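Local atomic coordinates of putative gamma-hydroxymuconic semialdehyde dehydrogenase (PDB entry 4GO3), a protein that binds NAD(+) and probably oxidises aldehydes to carboxylic acids with this coenzyme. Residues 65-70 against 191-196; 141-146 against 216-221; 404-409 against 450-455. The protein carries 2 engineered substitutions. All coordinates share one frame; numbering follows the deposited sequence.

How the contacts relate
Contacts 1 and 2 interleave along the chain, their four segments alternating in the order 65-70, 141-146, 191-196 and 216-221; contact 3 follows after both. Contact 1 lies on the outer layer of helices, its centre about 20 Å from that of contact 2, which joins strands 130-145 and 220-224 inside the mixed sheet of the coenzyme-binding part. Contact 3, centred about 23 Å from contact 2, reaches the same sheet through strand 454-455. Contacts 1 and 3 have centres about 35 Å apart, on opposite sides of the chain's centre. The series thus runs from a helical face, through the sheet beside the NAD(+) site, to the junction with the sheet containing strand 411-414.

Contact 1 of 3, residues 65-70 against 191-196; sequences GRLLLK and VGFPKG
Leu-67, on helix 61-77, lies over the ring of Phe-193 in the loop that follows helix 179-191. Its CB stands 3.6 Å above the plane of that ring, offset toward the rim and 22° off the normal through the centroid, a CH-pi contact. With CG anti to the carbonyl carbon (chi1 -83°), the two methyls spread over the loop: CD1 lies 3.5 Å from Gly-192 O and 4.0 Å from Pro-194 CD, while CD2 approaches Val-191 O. A branched leucine suits this place because one side chain covers a ring, a proline and the turn backbone.

Leu-68 turns its CB away from the loop, yet its CD2 comes to 3.9 Å from Phe-193 CZ, at the edge of the ring and near its plane. It packs on Leu-163 of helix 151-164, and Trp-56 of helix 39-57 meets the Phe-193 ring. A flat phenylalanine can fill such a joint between helices.

One turn on from Leu-67, Lys-70 lays its aliphatic portion beside Val-191, the two side chains running in opposite directions, with CB 3.4 Å from Val-191 CG2. Bends at chi2 and chi3 bring CE to 3.4 Å from Val-191 O.

A CB on Gly-192, at positive phi, would jam against the preceding carbonyl O and crowd Leu-67 CD2; the glycine is the C-prime residue of a Schellman motif, a common helix ending.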
ATOM      1  N   GLY A  65     -16.731 -10.998 -14.234  1.00 25.96           N
ATOM      2  CA  GLY A  65     -16.103 -12.303 -14.300  1.00 34.13           C
ATOM      3  C   GLY A  65     -16.336 -13.018 -15.617  1.00 41.63           C
ATOM      4  O   GLY A  65     -15.390 -13.511 -16.236  1.00 40.94           O
ATOM      5  N   ARG A  66     -17.595 -13.044 -16.017  1.00 25.94           N
ATOM      6  CA  ARG A  66     -18.039 -13.636 -17.251  1.00 26.85           C
ATOM      7  C   ARG A  66     -17.289 -13.034 -18.418  1.00 26.53           C
ATOM      8  O   ARG A  66     -17.039 -13.690 -19.405  1.00 27.80           O
ATOM      9  CB  ARG A  66     -19.536 -13.393 -17.398  1.00 30.12           C
ATOM     10  CG  ARG A  66     -20.258 -14.338 -18.307  1.00 44.61           C
ATOM     11  CD  ARG A  66     -21.077 -13.577 -19.338  1.00 59.27           C
ATOM     12  NE  ARG A  66     -22.484 -13.425 -18.969  1.00 78.11           N
ATOM     13  CZ  ARG A  66     -23.500 -13.543 -19.820  1.00 91.66           C
ATOM     14  NH1 ARG A  66     -23.259 -13.821 -21.086  1.00 78.70           N
ATOM     15  NH2 ARG A  66     -24.750 -13.384 -19.408  1.00 77.39           N
ATOM     16  N   LEU A  67     -16.926 -11.775 -18.300  1.00 24.66           N
ATOM     17  CA  LEU A  67     -16.224 -11.112 -19.372  1.00 28.24           C
ATOM     18  C   LEU A  67     -14.751 -11.465 -19.386  1.00 32.73           C
ATOM     19  O   LEU A  67     -14.164 -11.541 -20.434  1.00 31.90           O
ATOM     20  CB  LEU A  67     -16.409  -9.600 -19.282  1.00 25.57           C
ATOM     21  CG  LEU A  67     -17.652  -8.955 -19.864  1.00 28.28           C
ATOM     22  CD1 LEU A  67     -17.418  -7.521 -20.074  1.00 27.42           C
ATOM     23  CD2 LEU A  67     -18.049  -9.594 -21.135  1.00 28.85           C
ATOM     24  N   LEU A  68     -14.165 -11.663 -18.215  1.00 39.14           N
ATOM     25  CA  LEU A  68     -12.768 -12.048 -18.067  1.00 34.64           C
ATOM     26  C   LEU A  68     -12.581 -13.498 -18.498  1.00 38.31           C
ATOM     27  O   LEU A  68     -11.565 -13.852 -19.111  1.00 40.13           O
ATOM     28  CB  LEU A  68     -12.297 -11.828 -16.637  1.00 31.83           C
ATOM     29  CG  LEU A  68     -11.989 -10.366 -16.324  1.00 31.54           C
ATOM     30  CD1 LEU A  68     -11.904 -10.102 -14.839  1.00 33.61           C
ATOM     31  CD2 LEU A  68     -10.692  -9.987 -17.005  1.00 29.60           C
ATOM     32  N   LEU A  69     -13.602 -14.287 -18.238  1.00 24.89           N
ATOM     33  CA  LEU A  69     -13.616 -15.653 -18.656  1.00 26.77           C
ATOM     34  C   LEU A  69     -13.707 -15.752 -20.152  1.00 28.78           C
ATOM     35  O   LEU A  69     -13.024 -16.555 -20.736  1.00 31.11           O
ATOM     36  CB  LEU A  69     -14.744 -16.400 -17.968  1.00 22.55           C
ATOM     37  CG  LEU A  69     -14.484 -16.493 -16.471  1.00 34.81           C
ATOM     38  CD1 LEU A  69     -15.718 -16.839 -15.700  1.00 24.82           C
ATOM     39  CD2 LEU A  69     -13.370 -17.446 -16.157  1.00 20.00           C
ATOM     40  N   LYS A  70     -14.532 -14.931 -20.776  1.00 19.68           N
ATOM     41  CA  LYS A  70     -14.637 -14.942 -22.222  1.00 20.67           C
ATOM     42  C   LYS A  70     -13.335 -14.485 -22.813  1.00 18.42           C
ATOM     43  O   LYS A  70     -12.933 -14.946 -23.858  1.00 20.64           O
ATOM     44  CB  LYS A  70     -15.741 -14.027 -22.705  1.00 19.36           C
ATOM     45  CG  LYS A  70     -17.119 -14.524 -22.442  1.00 26.46           C
ATOM     46  CD  LYS A  70     -17.855 -14.819 -23.723  1.00 61.76           C
ATOM     47  CE  LYS A  70     -18.279 -13.569 -24.444  1.00 72.14           C
ATOM     48  NZ  LYS A  70     -18.618 -13.900 -25.859  1.00 45.54           N
ATOM     49  N   VAL A 191     -15.129  -9.256 -27.068  1.00 37.50           N
ATOM     50  CA  VAL A 191     -15.774 -10.185 -26.170  1.00 28.34           C
ATOM     51  C   VAL A 191     -16.851  -9.574 -25.286  1.00 28.41           C
ATOM     52  O   VAL A 191     -17.594 -10.275 -24.638  1.00 34.19           O
ATOM     53  CB  VAL A 191     -14.730 -10.833 -25.312  1.00 28.76           C
ATOM     54  CG1 VAL A 191     -14.901 -10.449 -23.910  1.00 29.11           C
ATOM     55  CG2 VAL A 191     -14.779 -12.282 -25.488  1.00 25.68           C
ATOM     56  N   GLY A 192     -16.941  -8.262 -25.258  1.00 29.73           N
ATOM     57  CA  GLY A 192     -18.057  -7.590 -24.618  1.00 14.04           C
ATOM     58  C   GLY A 192     -17.690  -6.564 -23.576  1.00 29.21           C
ATOM     59  O   GLY A 192     -18.574  -5.954 -22.994  1.00 31.25           O
ATOM     60  N   PHE A 193     -16.409  -6.353 -23.335  1.00 35.45           N
ATOM     61  CA  PHE A 193     -16.015  -5.367 -22.350  1.00 26.62           C
ATOM     62  C   PHE A 193     -16.550  -4.061 -22.832  1.00 20.54           C
ATOM     63  O   PHE A 193     -16.563  -3.814 -24.012  1.00 35.66           O
ATOM     64  CB  PHE A 193     -14.502  -5.303 -22.192  1.00 26.92           C
ATOM     65  CG  PHE A 193     -13.955  -6.332 -21.273  1.00 27.62           C
ATOM     66  CD1 PHE A 193     -13.743  -7.616 -21.706  1.00 24.85           C
ATOM     67  CD2 PHE A 193     -13.665  -6.021 -19.978  1.00 23.27           C
ATOM     68  CE1 PHE A 193     -13.257  -8.546 -20.869  1.00 22.10           C
ATOM     69  CE2 PHE A 193     -13.174  -6.959 -19.146  1.00 24.22           C
ATOM     70  CZ  PHE A 193     -12.969  -8.218 -19.593  1.00 25.38           C
ATOM     71  N   PRO A 194     -17.018  -3.229 -21.925  1.00 23.90           N
ATOM     72  CA  PRO A 194     -17.610  -1.977 -22.329  1.00 21.95           C
ATOM     73  C   PRO A 194     -16.540  -0.970 -22.640  1.00 24.02           C
ATOM     74  O   PRO A 194     -15.428  -1.092 -22.185  1.00 22.78           O
ATOM     75  CB  PRO A 194     -18.388  -1.572 -21.097  1.00 22.94           C
ATOM     76  CG  PRO A 194     -18.656  -2.795 -20.419  1.00 21.72           C
ATOM     77  CD  PRO A 194     -17.436  -3.577 -20.568  1.00 23.04           C
ATOM     78  N   LYS A 195     -16.886   0.021 -23.440  1.00 43.80           N
ATOM     79  CA  LYS A 195     -15.936   1.009 -23.884  1.00 34.59           C
ATOM     80  C   LYS A 195     -15.436   1.809 -22.720  1.00 34.37           C
ATOM     81  O   LYS A 195     -16.182   2.119 -21.817  1.00 28.75           O
ATOM     82  CB  LYS A 195     -16.561   1.918 -24.935  1.00 44.49           C
ATOM     83  CG  LYS A 195     -17.579   2.888 -24.415  1.00 53.88           C
ATOM     84  CD  LYS A 195     -18.131   3.732 -25.534  1.00 63.63           C
ATOM     85  CE  LYS A 195     -18.658   5.038 -25.020  1.00 66.77           C
ATOM     86  NZ  LYS A 195     -18.505   6.111 -26.028  1.00 78.84           N
ATOM     87  N   GLY A 196     -14.158   2.133 -22.744  1.00 24.87           N
ATOM     88  CA  GLY A 196     -13.592   2.934 -21.680  1.00 21.85           C
ATOM     89  C   GLY A 196     -13.233   2.167 -20.416  1.00 27.73           C
ATOM     90  O   GLY A 196     -12.586   2.713 -19.525  1.00 30.99           O
TER

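Contact 2 of 3, residues 141-146 against 216-221; sequences VVAQIV and LDVGKI
Val-141, Ala-143 and Val-218 pack where two neighbouring parallel strands meet in the Rossmann-type coenzyme domain of the aldehyde dehydrogenase fold. The tight part is buried. Val-218, with CG1 anti to its backbone N (chi1 163°), sets that methyl 3.6 Å from Ala-143 CB, while its CG2 reaches 4.1 Å from Val-141 CG1. The small alanine leaves room for the valine, and beta-branched residues suit extended backbone. Replacing Val-218 with an alanine would probably open a gap beside Ala-143 CB and leave Val-141 CG1 without this methyl neighbour. Farther along, Ile-145 CD1 and Ile-221 CD1 meet more distantly, at 4.4 Å; Ile-145 also touches Lys-172, a residue of the NAD(+) site, to which Val-146 belongs too.

The looser, more solvent-facing side is at Asp-217, whose carbonyl O lies 3.5 Å from Val-141 CB but whose carboxylate leads away to a salt bridge with Lys-50. Gly-219, also partly exposed, takes a non-extended backbone (psi -15°).

Two backbone bonds fix the register: Gly-219 N donates to Val-141 O at 2.9 Å, and Ala-143 N donates to Lys-220 O, nearly straight, with 177° at the hydrogen.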
ATOM      1  N   VAL A 141     -10.418   4.403 -11.091  1.00 34.62           N
ATOM      2  CA  VAL A 141      -9.606   4.393 -12.283  1.00 27.78           C
ATOM      3  C   VAL A 141      -8.207   4.095 -11.859  1.00 21.99           C
ATOM      4  O   VAL A 141      -7.642   4.790 -11.040  1.00 25.17           O
ATOM      5  CB  VAL A 141      -9.604   5.739 -12.995  1.00 29.94           C
ATOM      6  CG1 VAL A 141      -8.649   5.718 -14.146  1.00 26.40           C
ATOM      7  CG2 VAL A 141     -10.972   6.074 -13.480  1.00 28.39           C
ATOM      8  N   VAL A 142      -7.660   3.048 -12.446  1.00 27.97           N
ATOM      9  CA  VAL A 142      -6.381   2.510 -12.067  1.00 35.38           C
ATOM     10  C   VAL A 142      -5.416   2.700 -13.206  1.00 28.47           C
ATOM     11  O   VAL A 142      -5.771   2.469 -14.331  1.00 37.36           O
ATOM     12  CB  VAL A 142      -6.546   1.028 -11.805  1.00 28.65           C
ATOM     13  CG1 VAL A 142      -5.566   0.251 -12.578  1.00 36.18           C
ATOM     14  CG2 VAL A 142      -6.465   0.741 -10.370  1.00 25.24           C
ATOM     15  N   ALA A 143      -4.196   3.130 -12.926  1.00 28.63           N
ATOM     16  CA  ALA A 143      -3.194   3.282 -13.973  1.00 26.54           C
ATOM     17  C   ALA A 143      -2.189   2.155 -13.846  1.00 31.14           C
ATOM     18  O   ALA A 143      -1.785   1.777 -12.737  1.00 32.94           O
ATOM     19  CB  ALA A 143      -2.500   4.635 -13.882  1.00 26.36           C
ATOM     20  N   GLN A 144      -1.797   1.602 -14.985  1.00 35.96           N
ATOM     21  CA  GLN A 144      -0.875   0.481 -14.985  1.00 35.69           C
ATOM     22  C   GLN A 144       0.210   0.649 -16.040  1.00 37.68           C
ATOM     23  O   GLN A 144      -0.060   0.770 -17.234  1.00 40.57           O
ATOM     24  CB  GLN A 144      -1.636  -0.825 -15.196  1.00 33.47           C
ATOM     25  CG  GLN A 144      -2.779  -0.971 -14.232  1.00 33.86           C
ATOM     26  CD  GLN A 144      -3.468  -2.310 -14.337  1.00 39.06           C
ATOM     27  OE1 GLN A 144      -3.851  -2.744 -15.422  1.00 37.90           O
ATOM     28  NE2 GLN A 144      -3.636  -2.972 -13.206  1.00 37.41           N
ATOM     29  N   ILE A 145       1.448   0.651 -15.585  1.00 23.39           N
ATOM     30  CA  ILE A 145       2.581   0.746 -16.472  1.00 24.68           C
ATOM     31  C   ILE A 145       3.290  -0.606 -16.474  1.00 24.94           C
ATOM     32  O   ILE A 145       3.699  -1.083 -15.424  1.00 34.56           O
ATOM     33  CB  ILE A 145       3.541   1.852 -15.992  1.00 24.40           C
ATOM     34  CG1 ILE A 145       2.790   3.184 -15.902  1.00 17.45           C
ATOM     35  CG2 ILE A 145       4.776   1.916 -16.893  1.00 22.03           C
ATOM     36  CD1 ILE A 145       3.563   4.311 -15.304  1.00 15.50           C
ATOM     37  N   VAL A 146       3.418  -1.237 -17.638  1.00 28.97           N
ATOM     38  CA  VAL A 146       4.077  -2.542 -17.692  1.00 33.56           C
ATOM     39  C   VAL A 146       5.347  -2.481 -18.516  1.00 29.36           C
ATOM     40  O   VAL A 146       5.460  -1.682 -19.435  1.00 33.37           O
ATOM     41  CB  VAL A 146       3.149  -3.669 -18.232  1.00 33.05           C
ATOM     42  CG1 VAL A 146       1.729  -3.492 -17.713  1.00 37.14           C
ATOM     43  CG2 VAL A 146       3.160  -3.688 -19.742  1.00 43.96           C
ATOM     44  N   LEU A 216      -4.636  13.185 -11.346  1.00 47.39           N
ATOM     45  CA  LEU A 216      -5.526  13.389 -10.229  1.00 40.09           C
ATOM     46  C   LEU A 216      -6.664  12.394 -10.146  1.00 39.82           C
ATOM     47  O   LEU A 216      -7.172  12.151  -9.078  1.00 53.95           O
ATOM     48  CB  LEU A 216      -6.130  14.788 -10.303  1.00 45.48           C
ATOM     49  CG  LEU A 216      -5.292  16.067 -10.231  1.00 47.38           C
ATOM     50  CD1 LEU A 216      -6.131  17.201  -9.677  1.00 42.57           C
ATOM     51  CD2 LEU A 216      -4.032  15.882  -9.431  1.00 54.12           C
ATOM     52  N   ASP A 217      -7.097  11.837 -11.258  1.00 28.29           N
ATOM     53  CA  ASP A 217      -8.263  10.967 -11.233  1.00 31.27           C
ATOM     54  C   ASP A 217      -7.904   9.514 -11.188  1.00 41.64           C
ATOM     55  O   ASP A 217      -8.770   8.662 -11.164  1.00 43.04           O
ATOM     56  CB  ASP A 217      -9.143  11.193 -12.443  1.00 38.20           C
ATOM     57  CG  ASP A 217      -9.891  12.474 -12.374  1.00 59.23           C
ATOM     58  OD1 ASP A 217     -10.601  12.704 -11.391  1.00 55.75           O
ATOM     59  OD2 ASP A 217      -9.764  13.261 -13.311  1.00 51.28           O
ATOM     60  N   VAL A 218      -6.615   9.237 -11.180  1.00 33.36           N
ATOM     61  CA  VAL A 218      -6.145   7.894 -10.998  1.00 28.49           C
ATOM     62  C   VAL A 218      -5.978   7.639  -9.516  1.00 35.16           C
ATOM     63  O   VAL A 218      -5.335   8.390  -8.817  1.00 32.08           O
ATOM     64  CB  VAL A 218      -4.853   7.653 -11.739  1.00 36.92           C
ATOM     65  CG1 VAL A 218      -4.181   6.431 -11.221  1.00 26.82           C
ATOM     66  CG2 VAL A 218      -5.136   7.507 -13.196  1.00 35.46           C
ATOM     67  N   GLY A 219      -6.605   6.573  -9.053  1.00 32.92           N
ATOM     68  CA  GLY A 219      -6.608   6.195  -7.656  1.00 27.34           C
ATOM     69  C   GLY A 219      -5.512   5.251  -7.225  1.00 31.87           C
ATOM     70  O   GLY A 219      -5.278   5.074  -6.033  1.00 36.38           O
ATOM     71  N   LYS A 220      -4.864   4.632  -8.189  1.00 28.64           N
ATOM     72  CA  LYS A 220      -3.768   3.745  -7.911  1.00 29.15           C
ATOM     73  C   LYS A 220      -2.911   3.690  -9.147  1.00 31.50           C
ATOM     74  O   LYS A 220      -3.417   3.734 -10.241  1.00 31.42           O
ATOM     75  CB  LYS A 220      -4.295   2.364  -7.567  1.00 33.20           C
ATOM     76  CG  LYS A 220      -3.247   1.297  -7.422  1.00 31.18           C
ATOM     77  CD  LYS A 220      -3.836   0.071  -6.804  1.00 41.20           C
ATOM     78  CE  LYS A 220      -2.768  -0.860  -6.376  1.00 42.55           C
ATOM     79  NZ  LYS A 220      -1.686  -0.654  -7.298  1.00 36.98           N
ATOM     80  N   ILE A 221      -1.605   3.625  -8.977  1.00 27.45           N
ATOM     81  CA  ILE A 221      -0.736   3.386 -10.103  1.00 26.84           C
ATOM     82  C   ILE A 221       0.065   2.147  -9.814  1.00 29.20           C
ATOM     83  O   ILE A 221       0.737   2.063  -8.814  1.00 35.21           O
ATOM     84  CB  ILE A 221       0.194   4.556 -10.398  1.00 31.41           C
ATOM     85  CG1 ILE A 221       1.188   4.171 -11.482  1.00 45.51           C
ATOM     86  CG2 ILE A 221       0.958   4.950  -9.180  1.00 27.69           C
ATOM     87  CD1 ILE A 221       2.598   4.333 -11.044  1.00 70.14           C
TER

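Contact 3 of 3, residues 404-409 against 450-455; sequences NTEYGL and VGQSGY
Ser-453 holds OG anti to its carbonyl carbon (chi1 -72°), turning the hydroxyl onto the backbone N-H of Gly-408; Tyr-407, with CG likewise anti to its carbonyl carbon (chi1 -61°), sets its ring so that the same oxygen lies at the edge, near the ring plane. Gly-408 N donates to Ser-453 OG across 2.7 Å, in a bond bent to 137° at the hydrogen. The serine hydroxyl also bonds to the carbonyl of Gly-249, so this buried oxygen has partners in two loops, a role that suits a short polar side chain. Gly-408 has no side chain to collide with Val-450, whose CB packs 3.6 Å from Gly-408 O. At the exposed margin, Glu-406 and Gln-452 lie side by side, and Gln-452 CB sits 3.7 Å from Glu-406 O; the glutamate end is poorly ordered, while the glutamine touches Asn-240 of the second subunit.

Leu-409, whose CB comes to 4.0 Å from Ser-453 OG, also touches Cys-281 and Glu-247 of the NAD(+) site. Segment 404-409 leads from helix 395-403 into strand 411-414, while 450-455 ends on strand 454-455, antiparallel to strand 243-247, with Gln-452 and Tyr-455 packing on helix 228-237.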
ATOM      1  N   ASN A 404      22.598 -10.830   0.613  1.00 55.27           N
ATOM      2  CA  ASN A 404      23.528  -9.750   0.335  1.00 53.37           C
ATOM      3  C   ASN A 404      23.050  -9.147  -0.971  1.00 44.72           C
ATOM      4  O   ASN A 404      23.633  -9.398  -2.013  1.00 60.07           O
ATOM      5  CB  ASN A 404      24.915 -10.345   0.140  1.00 63.14           C
ATOM      6  CG  ASN A 404      25.952  -9.304  -0.182  1.00 86.37           C
ATOM      7  OD1 ASN A 404      26.051  -8.283   0.496  1.00 91.01           O
ATOM      8  ND2 ASN A 404      26.738  -9.554  -1.227  1.00 89.50           N
ATOM      9  N   THR A 405      21.911  -8.474  -0.950  1.00 50.43           N
ATOM     10  CA  THR A 405      21.458  -7.666  -2.083  1.00 46.38           C
ATOM     11  C   THR A 405      20.362  -6.736  -1.672  1.00 47.19           C
ATOM     12  O   THR A 405      19.783  -6.930  -0.657  1.00 53.21           O
ATOM     13  CB  THR A 405      21.055  -8.489  -3.319  1.00 47.66           C
ATOM     14  OG1 THR A 405      19.747  -8.995  -3.159  1.00 52.21           O
ATOM     15  CG2 THR A 405      21.941  -9.609  -3.481  1.00 39.78           C
ATOM     16  N   GLU A 406      20.081  -5.742  -2.465  1.00 64.89           N
ATOM     17  CA  GLU A 406      19.061  -4.799  -2.102  1.00 70.35           C
ATOM     18  C   GLU A 406      17.724  -5.325  -2.530  1.00 67.22           C
ATOM     19  O   GLU A 406      16.714  -4.862  -2.092  1.00 69.86           O
ATOM     20  CB  GLU A 406      19.351  -3.471  -2.754  1.00 75.55           C
ATOM     21  CG  GLU A 406      20.525  -2.759  -2.158  1.00 78.33           C
ATOM     22  CD  GLU A 406      20.372  -2.651  -0.686  1.00 96.23           C
ATOM     23  OE1 GLU A 406      19.266  -2.942  -0.220  1.00 84.02           O
ATOM     24  OE2 GLU A 406      21.331  -2.296   0.016  1.00 99.67           O
ATOM     25  N   TYR A 407      17.760  -6.304  -3.426  1.00 38.14           N
ATOM     26  CA  TYR A 407      16.559  -6.860  -4.023  1.00 33.67           C
ATOM     27  C   TYR A 407      15.896  -7.853  -3.095  1.00 28.89           C
ATOM     28  O   TYR A 407      16.394  -8.130  -2.015  1.00 42.69           O
ATOM     29  CB  TYR A 407      16.891  -7.530  -5.354  1.00 29.76           C
ATOM     30  CG  TYR A 407      17.467  -6.587  -6.379  1.00 35.99           C
ATOM     31  CD1 TYR A 407      18.832  -6.397  -6.482  1.00 36.91           C
ATOM     32  CD2 TYR A 407      16.644  -5.884  -7.240  1.00 38.10           C
ATOM     33  CE1 TYR A 407      19.361  -5.538  -7.415  1.00 39.39           C
ATOM     34  CE2 TYR A 407      17.163  -5.024  -8.176  1.00 43.76           C
ATOM     35  CZ  TYR A 407      18.521  -4.853  -8.259  1.00 42.46           C
ATOM     36  OH  TYR A 407      19.042  -3.991  -9.192  1.00 55.74           O
ATOM     37  N   GLY A 408      14.762  -8.385  -3.523  1.00 21.38           N
ATOM     38  CA  GLY A 408      14.015  -9.318  -2.708  1.00 25.74           C
ATOM     39  C   GLY A 408      12.738  -9.731  -3.394  1.00 29.23           C
ATOM     40  O   GLY A 408      11.683  -9.799  -2.774  1.00 34.13           O
ATOM     41  N   LEU A 409      12.837 -10.005  -4.687  1.00 17.79           N
ATOM     42  CA  LEU A 409      11.687 -10.422  -5.468  1.00 15.65           C
ATOM     43  C   LEU A 409      11.524 -11.929  -5.408  1.00 23.45           C
ATOM     44  O   LEU A 409      10.618 -12.433  -4.756  1.00 24.65           O
ATOM     45  CB  LEU A 409      11.842  -9.974  -6.917  1.00 21.32           C
ATOM     46  CG  LEU A 409      10.616 -10.121  -7.811  1.00 24.18           C
ATOM     47  CD1 LEU A 409       9.407  -9.539  -7.126  1.00 22.06           C
ATOM     48  CD2 LEU A 409      10.860  -9.452  -9.143  1.00 27.76           C
ATOM     49  N   VAL A 450       9.767  -7.434  -1.934  1.00 33.50           N
ATOM     50  CA  VAL A 450       9.948  -7.094  -0.553  1.00 29.10           C
ATOM     51  C   VAL A 450      11.105  -6.108  -0.618  1.00 35.16           C
ATOM     52  O   VAL A 450      11.843  -6.059  -1.628  1.00 18.01           O
ATOM     53  CB  VAL A 450      10.312  -8.362   0.245  1.00 27.95           C
ATOM     54  CG1 VAL A 450      11.577  -8.158   1.054  1.00 26.53           C
ATOM     55  CG2 VAL A 450       9.136  -8.816   1.103  1.00 22.99           C
ATOM     56  N   GLY A 451      11.249  -5.290   0.421  1.00 32.98           N
ATOM     57  CA  GLY A 451      12.295  -4.286   0.420  1.00 27.52           C
ATOM     58  C   GLY A 451      12.257  -3.391  -0.814  1.00 33.19           C
ATOM     59  O   GLY A 451      11.216  -2.807  -1.146  1.00 31.23           O
ATOM     60  N   GLN A 452      13.378  -3.256  -1.496  1.00 34.40           N
ATOM     61  CA  GLN A 452      13.438  -2.345  -2.615  1.00 27.50           C
ATOM     62  C   GLN A 452      13.049  -2.963  -3.931  1.00 26.02           C
ATOM     63  O   GLN A 452      13.193  -2.356  -4.959  1.00 32.28           O
ATOM     64  CB  GLN A 452      14.812  -1.735  -2.718  1.00 29.78           C
ATOM     65  CG  GLN A 452      15.383  -1.410  -1.407  1.00 39.23           C
ATOM     66  CD  GLN A 452      16.432  -0.368  -1.518  1.00 46.35           C
ATOM     67  OE1 GLN A 452      16.836  -0.005  -2.608  1.00 55.85           O
ATOM     68  NE2 GLN A 452      16.886   0.131  -0.390  1.00 48.51           N
ATOM     69  N   SER A 453      12.555  -4.182  -3.885  1.00 43.26           N
ATOM     70  CA  SER A 453      11.942  -4.821  -5.038  1.00 41.22           C
ATOM     71  C   SER A 453      10.481  -4.421  -5.079  1.00 34.80           C
ATOM     72  O   SER A 453       9.749  -4.741  -6.006  1.00 31.94           O
ATOM     73  CB  SER A 453      12.069  -6.349  -4.949  1.00 42.47           C
ATOM     74  OG  SER A 453      13.408  -6.743  -5.168  1.00 47.35           O
ATOM     75  N   GLY A 454      10.057  -3.732  -4.036  1.00 36.28           N
ATOM     76  CA  GLY A 454       8.802  -3.021  -4.077  1.00 35.35           C
ATOM     77  C   GLY A 454       7.830  -3.527  -3.060  1.00 36.02           C
ATOM     78  O   GLY A 454       8.218  -4.011  -2.001  1.00 41.99           O
ATOM     79  N   TYR A 455       6.558  -3.401  -3.397  1.00 21.08           N
ATOM     80  CA  TYR A 455       5.507  -3.882  -2.546  1.00 25.17           C
ATOM     81  C   TYR A 455       4.244  -4.028  -3.354  1.00 23.56           C
ATOM     82  O   TYR A 455       4.193  -3.608  -4.505  1.00 25.24           O
ATOM     83  CB  TYR A 455       5.282  -2.917  -1.396  1.00 26.86           C
ATOM     84  CG  TYR A 455       5.324  -1.455  -1.770  1.00 24.58           C
ATOM     85  CD1 TYR A 455       4.220  -0.831  -2.350  1.00 24.29           C
ATOM     86  CD2 TYR A 455       6.457  -0.692  -1.514  1.00 22.64           C
ATOM     87  CE1 TYR A 455       4.247   0.516  -2.674  1.00 29.16           C
ATOM     88  CE2 TYR A 455       6.495   0.652  -1.827  1.00 29.77           C
ATOM     89  CZ  TYR A 455       5.387   1.257  -2.408  1.00 35.84           C
ATOM     90  OH  TYR A 455       5.412   2.596  -2.740  1.00 30.06           O
TER